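Protein Niban 2 (Homo sapiens, PDB 7CTP) may suppress apoptosis and may promote melanoma cell invasion in vitro, and contains a pleckstrin homology (PH) domain within a largely helical protein. Local coordinates at residues V233-S237 against V278-K283; W162-A166 against N238-E242. All blocks are in the same frame, centred on the assembly; numbering follows the deposited sequence.

In the fold
From the N terminus, helices 3-7 and 10-48 come first, then the strands of the PH domain. Segment 162-166 runs from the end of strand 157-162 into the loop before strand 169-173. The chain then runs through helices 176-194 and 204-218 into helix 232-252, and contact 2 closes this excursion by setting 238-242 against the PH loop. Contact 1 uses the preceding turn of the same helix. It closes the shorter connection to helix 260-337 by packing 233-237 on 278-283. Along the chain the two closures cross rather than nest. Their centres are about 10 Å apart and they touch, with Val278 packing on Val240 and Met241. Helix 232-252 thus links the PH domain to the long helix 260-337.

Contact 1 of 2, residues V233-S237 against V278-K283; sequences VQILS and VYEQAK
Both segments are regular alpha-helix, 233-237 from helix 232-252 and 278-283 from helix 260-337. Their axes approach to 8.7 Å, and the helices cross steeply, at 121° between their N-to-C directions. In register, the CA atoms of Val233 and Lys283 lie 5.5 Å apart and those of Ser237 and Tyr279 5.2 Å apart. This is a buried helix-helix crossing (350 Å²) built on apolar packing and one CH-pi contact, with no hydrogen bond across. Val233 (chi1 t) points at the partner helix. Val233 CG1 sits over one face of the Tyr279 ring, 3.5 Å from the centroid and 14° off the normal, the CH-pi contact. Tyr279 takes chi1 t, which swings its ring toward 233-237. Gln234 CG meets the ring edge at Tyr279 CE2, 3.9 Å away. Ser237 (chi1 m) turns OG back to Val233 O in a 2.8 Å hydrogen bond. This satisfies the hydroxyl in its own helix, and Ser237 OG lies 3.2 Å from Tyr279 CA. Ala282 CB packs on Leu236 CB at 4.1 Å. Val278 CG1 packs on Ser237 CA at 3.7 Å. Helix 10-48 adds Phe27 against Leu236 and Leu24 against Ala282, while Phe208 of helix 204-218 also touches Leu236.

Contact 2 of 2, residues W162-A166 against N238-E242; sequences WHPYA and NLVME
Segment 162-166 starts at the last residue of strand 157-162 of the PH domain and runs into the loop before strand 169-173. Trp162 and His163 are extended, Pro164 has phi/psi -63/-26, and Tyr165 has -128/-32. Segment 238-242 is alpha-helix, with Glu242 N bonded to Asn238 O at 2.9 Å. The closest CA pair is Tyr165 with Met241, 7.0 Å apart, so side chains bridge the gap and bury 236 Å².

Ring packing dominates. Tyr165 (chi1 m, chi2 -59°) points at the helix and lays one face on Met241. Met241 CB is 3.5 Å from the centroid of the Tyr165 ring and 11° off the normal, a CH-pi contact; it is 3.6 Å from Tyr165 CG. Asn238 OD1 lies at the ring edge, 3.8 Å from Tyr165 CD2, and Tyr165 OH is 3.6 Å from Glu242 CB.

The polar contact across the segments goes through water. The water lies 2.9 Å from His163 NE2 and donates to Asn238 OD1, also at 2.9 Å. His163 NE2 and Asn238 OD1 are 4.2 Å apart, and the water fills the gap; Asn238 OD1 also lies at the His163 ring edge, 3.9 Å from His163 CE1. Within the loop, Tyr165 N donates to His163 ND1 at 3.0 Å, with His163 at chi1 t.

Asn238 and Glu242 have further partners outside the segments. Asn238 ND2 bonds Met227 O, and Glu242 forms a salt bridge with Arg216 of helix 204-218. Ser271 and Val274 of helix 260-337 touch Met241, and Tyr165 O bonds Ser271 OG. The PH strand connection therefore meets helices 232-252 and 260-337.

Contact 1 of 2, residues V233-S237 against V278-K283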
loop_
_atom_site.group_PDB
_atom_site.type_symbol
_atom_site.label_atom_id
_atom_site.label_comp_id
_atom_site.label_asym_id
_atom_site.label_seq_id
_atom_site.Cartn_x
_atom_site.Cartn_y
_atom_site.Cartn_z
ATOM N N VAL A 233 12.236 1.454 -2.851
ATOM C CA VAL A 233 13.006 1.004 -4.011
ATOM C C VAL A 233 12.108 0.253 -4.995
ATOM O O VAL A 233 12.267 0.376 -6.213
ATOM C CB VAL A 233 14.209 0.149 -3.568
ATOM C CG1 VAL A 233 14.994 -0.324 -4.795
ATOM C CG2 VAL A 233 15.126 0.956 -2.648
ATOM N N GLN A 234 11.169 -0.549 -4.484
ATOM C CA GLN A 234 10.244 -1.253 -5.371
ATOM C C GLN A 234 9.392 -0.263 -6.153
ATOM O O GLN A 234 9.160 -0.435 -7.360
ATOM C CB GLN A 234 9.357 -2.190 -4.551
ATOM C CG GLN A 234 10.104 -3.396 -3.979
ATOM C CD GLN A 234 9.223 -4.251 -3.079
ATOM O OE1 GLN A 234 8.572 -3.742 -2.171
ATOM N NE2 GLN A 234 9.206 -5.559 -3.321
ATOM N N ILE A 235 8.919 0.784 -5.482
ATOM C CA ILE A 235 8.084 1.776 -6.150
ATOM C C ILE A 235 8.882 2.535 -7.201
ATOM O O ILE A 235 8.396 2.788 -8.311
ATOM C CB ILE A 235 7.456 2.723 -5.112
ATOM C CG1 ILE A 235 6.441 1.948 -4.255
ATOM C CG2 ILE A 235 6.839 3.952 -5.799
ATOM C CD1 ILE A 235 6.035 2.695 -2.977
ATOM N N LEU A 236 10.112 2.924 -6.866
ATOM C CA LEU A 236 10.978 3.567 -7.849
ATOM C C LEU A 236 11.238 2.658 -9.038
ATOM O O LEU A 236 11.301 3.122 -10.183
ATOM C CB LEU A 236 12.298 3.949 -7.198
ATOM C CG LEU A 236 12.372 5.313 -6.545
ATOM C CD1 LEU A 236 13.784 5.454 -5.987
ATOM C CD2 LEU A 236 12.070 6.383 -7.586
ATOM N N SER A 237 11.426 1.362 -8.782
ATOM C CA SER A 237 11.602 0.418 -9.880
ATOM C C SER A 237 10.352 0.350 -10.747
ATOM O O SER A 237 10.449 0.302 -11.977
ATOM C CB SER A 237 11.943 -0.964 -9.332
ATOM O OG SER A 237 13.091 -0.897 -8.508
ATOM N N VAL A 278 17.212 -2.402 -12.810
ATOM C CA VAL A 278 16.642 -1.131 -12.360
ATOM C C VAL A 278 16.593 -1.066 -10.838
ATOM O O VAL A 278 16.918 -0.033 -10.231
ATOM C CB VAL A 278 15.243 -0.943 -12.973
ATOM C CG1 VAL A 278 14.485 0.159 -12.252
ATOM C CG2 VAL A 278 15.355 -0.659 -14.470
ATOM N N TYR A 279 16.130 -2.151 -10.201
ATOM C CA TYR A 279 16.010 -2.171 -8.743
ATOM C C TYR A 279 17.346 -1.867 -8.078
ATOM O O TYR A 279 17.422 -1.049 -7.150
ATOM C CB TYR A 279 15.470 -3.532 -8.282
ATOM C CG TYR A 279 15.321 -3.674 -6.771
ATOM C CD1 TYR A 279 16.422 -3.971 -5.959
ATOM C CD2 TYR A 279 14.084 -3.513 -6.156
ATOM C CE1 TYR A 279 16.292 -4.097 -4.577
ATOM C CE2 TYR A 279 13.945 -3.644 -4.777
ATOM C CZ TYR A 279 15.059 -3.928 -4.000
ATOM O OH TYR A 279 14.927 -4.058 -2.634
ATOM N N GLU A 280 18.416 -2.522 -8.534
ATOM C CA GLU A 280 19.710 -2.292 -7.894
ATOM C C GLU A 280 20.195 -0.870 -8.131
ATOM O O GLU A 280 20.762 -0.244 -7.226
ATOM C CB GLU A 280 20.745 -3.304 -8.388
ATOM C CG GLU A 280 20.495 -4.733 -7.880
ATOM C CD GLU A 280 20.419 -4.829 -6.359
ATOM O OE1 GLU A 280 21.197 -4.132 -5.669
ATOM O OE2 GLU A 280 19.579 -5.606 -5.846
ATOM N N GLN A 281 19.970 -0.336 -9.334
ATOM C CA GLN A 281 20.381 1.038 -9.621
ATOM C C GLN A 281 19.588 2.039 -8.784
ATOM O O GLN A 281 20.153 2.991 -8.214
ATOM C CB GLN A 281 20.223 1.303 -11.120
ATOM C CG GLN A 281 20.935 2.547 -11.614
ATOM C CD GLN A 281 20.881 2.670 -13.118
ATOM O OE1 GLN A 281 20.701 1.678 -13.829
ATOM N NE2 GLN A 281 21.053 3.886 -13.614
ATOM N N ALA A 282 18.273 1.839 -8.694
ATOM C CA ALA A 282 17.426 2.735 -7.909
ATOM C C ALA A 282 17.788 2.672 -6.431
ATOM O O ALA A 282 17.790 3.700 -5.738
ATOM C CB ALA A 282 15.952 2.377 -8.125
ATOM N N LYS A 283 18.110 1.473 -5.934
ATOM C CA LYS A 283 18.475 1.322 -4.530
ATOM C C LYS A 283 19.707 2.154 -4.215
ATOM O O LYS A 283 19.726 2.919 -3.240
ATOM C CB LYS A 283 18.717 -0.154 -4.203
ATOM C CG LYS A 283 19.082 -0.424 -2.721
ATOM C CD LYS A 283 19.147 -1.911 -2.431
ATOM C CE LYS A 283 19.596 -2.176 -0.993
ATOM N NZ LYS A 283 19.577 -3.637 -0.675
#

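Contact 2 of 2, residues W162-A166 against N238-E242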
loop_
_atom_site.group_PDB
_atom_site.type_symbol
_atom_site.label_atom_id
_atom_site.label_comp_id
_atom_site.label_asym_id
_atom_site.label_seq_id
_atom_site.Cartn_x
_atom_site.Cartn_y
_atom_site.Cartn_z
ATOM N N TRP A 162 1.385 -13.279 -10.718
ATOM C CA TRP A 162 1.702 -12.382 -11.821
ATOM C C TRP A 162 2.138 -11.024 -11.276
ATOM O O TRP A 162 1.617 -10.565 -10.260
ATOM C CB TRP A 162 0.480 -12.208 -12.727
ATOM C CG TRP A 162 0.604 -11.152 -13.799
ATOM C CD1 TRP A 162 0.993 -11.341 -15.099
ATOM C CD2 TRP A 162 0.297 -9.764 -13.671
ATOM N NE1 TRP A 162 0.957 -10.151 -15.785
ATOM C CE2 TRP A 162 0.533 -9.164 -14.929
ATOM C CE3 TRP A 162 -0.152 -8.966 -12.616
ATOM C CZ2 TRP A 162 0.330 -7.807 -15.155
ATOM C CZ3 TRP A 162 -0.354 -7.613 -12.845
ATOM C CH2 TRP A 162 -0.104 -7.049 -14.100
ATOM N N HIS A 163 3.077 -10.382 -11.970
ATOM C CA HIS A 163 3.554 -9.036 -11.658
ATOM C C HIS A 163 3.744 -8.328 -12.992
ATOM O O HIS A 163 4.127 -8.972 -13.975
ATOM C CB HIS A 163 4.873 -9.111 -10.859
ATOM C CG HIS A 163 5.383 -7.801 -10.333
ATOM N ND1 HIS A 163 5.976 -6.850 -11.137
ATOM C CD2 HIS A 163 5.458 -7.323 -9.067
ATOM C CE1 HIS A 163 6.364 -5.826 -10.396
ATOM N NE2 HIS A 163 6.069 -6.092 -9.134
ATOM N N PRO A 164 3.456 -7.022 -13.078
ATOM C CA PRO A 164 3.560 -6.366 -14.394
ATOM C C PRO A 164 4.964 -6.365 -14.967
ATOM O O PRO A 164 5.108 -6.325 -16.200
ATOM C CB PRO A 164 3.053 -4.939 -14.129
ATOM C CG PRO A 164 3.203 -4.743 -12.637
ATOM C CD PRO A 164 2.954 -6.105 -12.038
ATOM N N TYR A 165 6.007 -6.425 -14.114
ATOM C CA TYR A 165 7.398 -6.258 -14.552
ATOM C C TYR A 165 8.324 -7.379 -14.107
ATOM O O TYR A 165 9.293 -7.675 -14.813
ATOM C CB TYR A 165 7.973 -4.909 -14.036
ATOM C CG TYR A 165 7.062 -3.726 -14.267
ATOM C CD1 TYR A 165 6.661 -3.375 -15.550
ATOM C CD2 TYR A 165 6.575 -2.986 -13.203
ATOM C CE1 TYR A 165 5.817 -2.315 -15.763
ATOM C CE2 TYR A 165 5.722 -1.909 -13.411
ATOM C CZ TYR A 165 5.349 -1.593 -14.699
ATOM O OH TYR A 165 4.499 -0.539 -14.933
ATOM N N ALA A 166 8.078 -7.984 -12.942
ATOM C CA ALA A 166 8.969 -8.998 -12.393
ATOM C C ALA A 166 8.515 -10.393 -12.838
ATOM O O ALA A 166 7.500 -10.553 -13.516
ATOM C CB ALA A 166 9.019 -8.884 -10.873
ATOM N N ASN A 238 9.170 0.350 -10.120
ATOM C CA ASN A 238 7.925 0.385 -10.880
ATOM C C ASN A 238 7.830 1.659 -11.716
ATOM O O ASN A 238 7.348 1.627 -12.854
ATOM C CB ASN A 238 6.711 0.297 -9.953
ATOM C CG ASN A 238 6.605 -1.029 -9.203
ATOM O OD1 ASN A 238 7.197 -2.052 -9.586
ATOM N ND2 ASN A 238 5.830 -1.013 -8.117
ATOM N N LEU A 239 8.232 2.798 -11.142
ATOM C CA LEU A 239 8.216 4.067 -11.870
ATOM C C LEU A 239 9.065 3.995 -13.132
ATOM O O LEU A 239 8.625 4.401 -14.217
ATOM C CB LEU A 239 8.723 5.181 -10.959
ATOM C CG LEU A 239 8.627 6.622 -11.461
ATOM C CD1 LEU A 239 7.168 7.088 -11.480
ATOM C CD2 LEU A 239 9.462 7.507 -10.554
ATOM N N VAL A 240 10.308 3.514 -12.991
ATOM C CA VAL A 240 11.211 3.382 -14.134
ATOM C C VAL A 240 10.642 2.419 -15.171
ATOM O O VAL A 240 10.638 2.718 -16.372
ATOM C CB VAL A 240 12.609 2.939 -13.667
ATOM C CG1 VAL A 240 13.508 2.634 -14.877
ATOM C CG2 VAL A 240 13.244 4.019 -12.801
ATOM N N MET A 241 10.185 1.237 -14.733
ATOM C CA MET A 241 9.665 0.252 -15.687
ATOM C C MET A 241 8.451 0.784 -16.437
ATOM O O MET A 241 8.295 0.525 -17.637
ATOM C CB MET A 241 9.304 -1.056 -14.984
ATOM C CG MET A 241 10.488 -1.818 -14.382
ATOM S SD MET A 241 11.758 -2.292 -15.577
ATOM C CE MET A 241 10.866 -3.509 -16.559
ATOM N N GLU A 242 7.575 1.516 -15.745
ATOM C CA GLU A 242 6.417 2.094 -16.422
ATOM C C GLU A 242 6.857 3.013 -17.552
ATOM O O GLU A 242 6.282 2.997 -18.647
ATOM C CB GLU A 242 5.545 2.849 -15.420
ATOM C CG GLU A 242 4.412 3.667 -16.053
ATOM C CD GLU A 242 3.635 4.491 -15.031
ATOM O OE1 GLU A 242 4.253 5.204 -14.211
ATOM O OE2 GLU A 242 2.391 4.410 -15.051
HETATM O O HOH W 1 7.506 -4.107 -7.581
#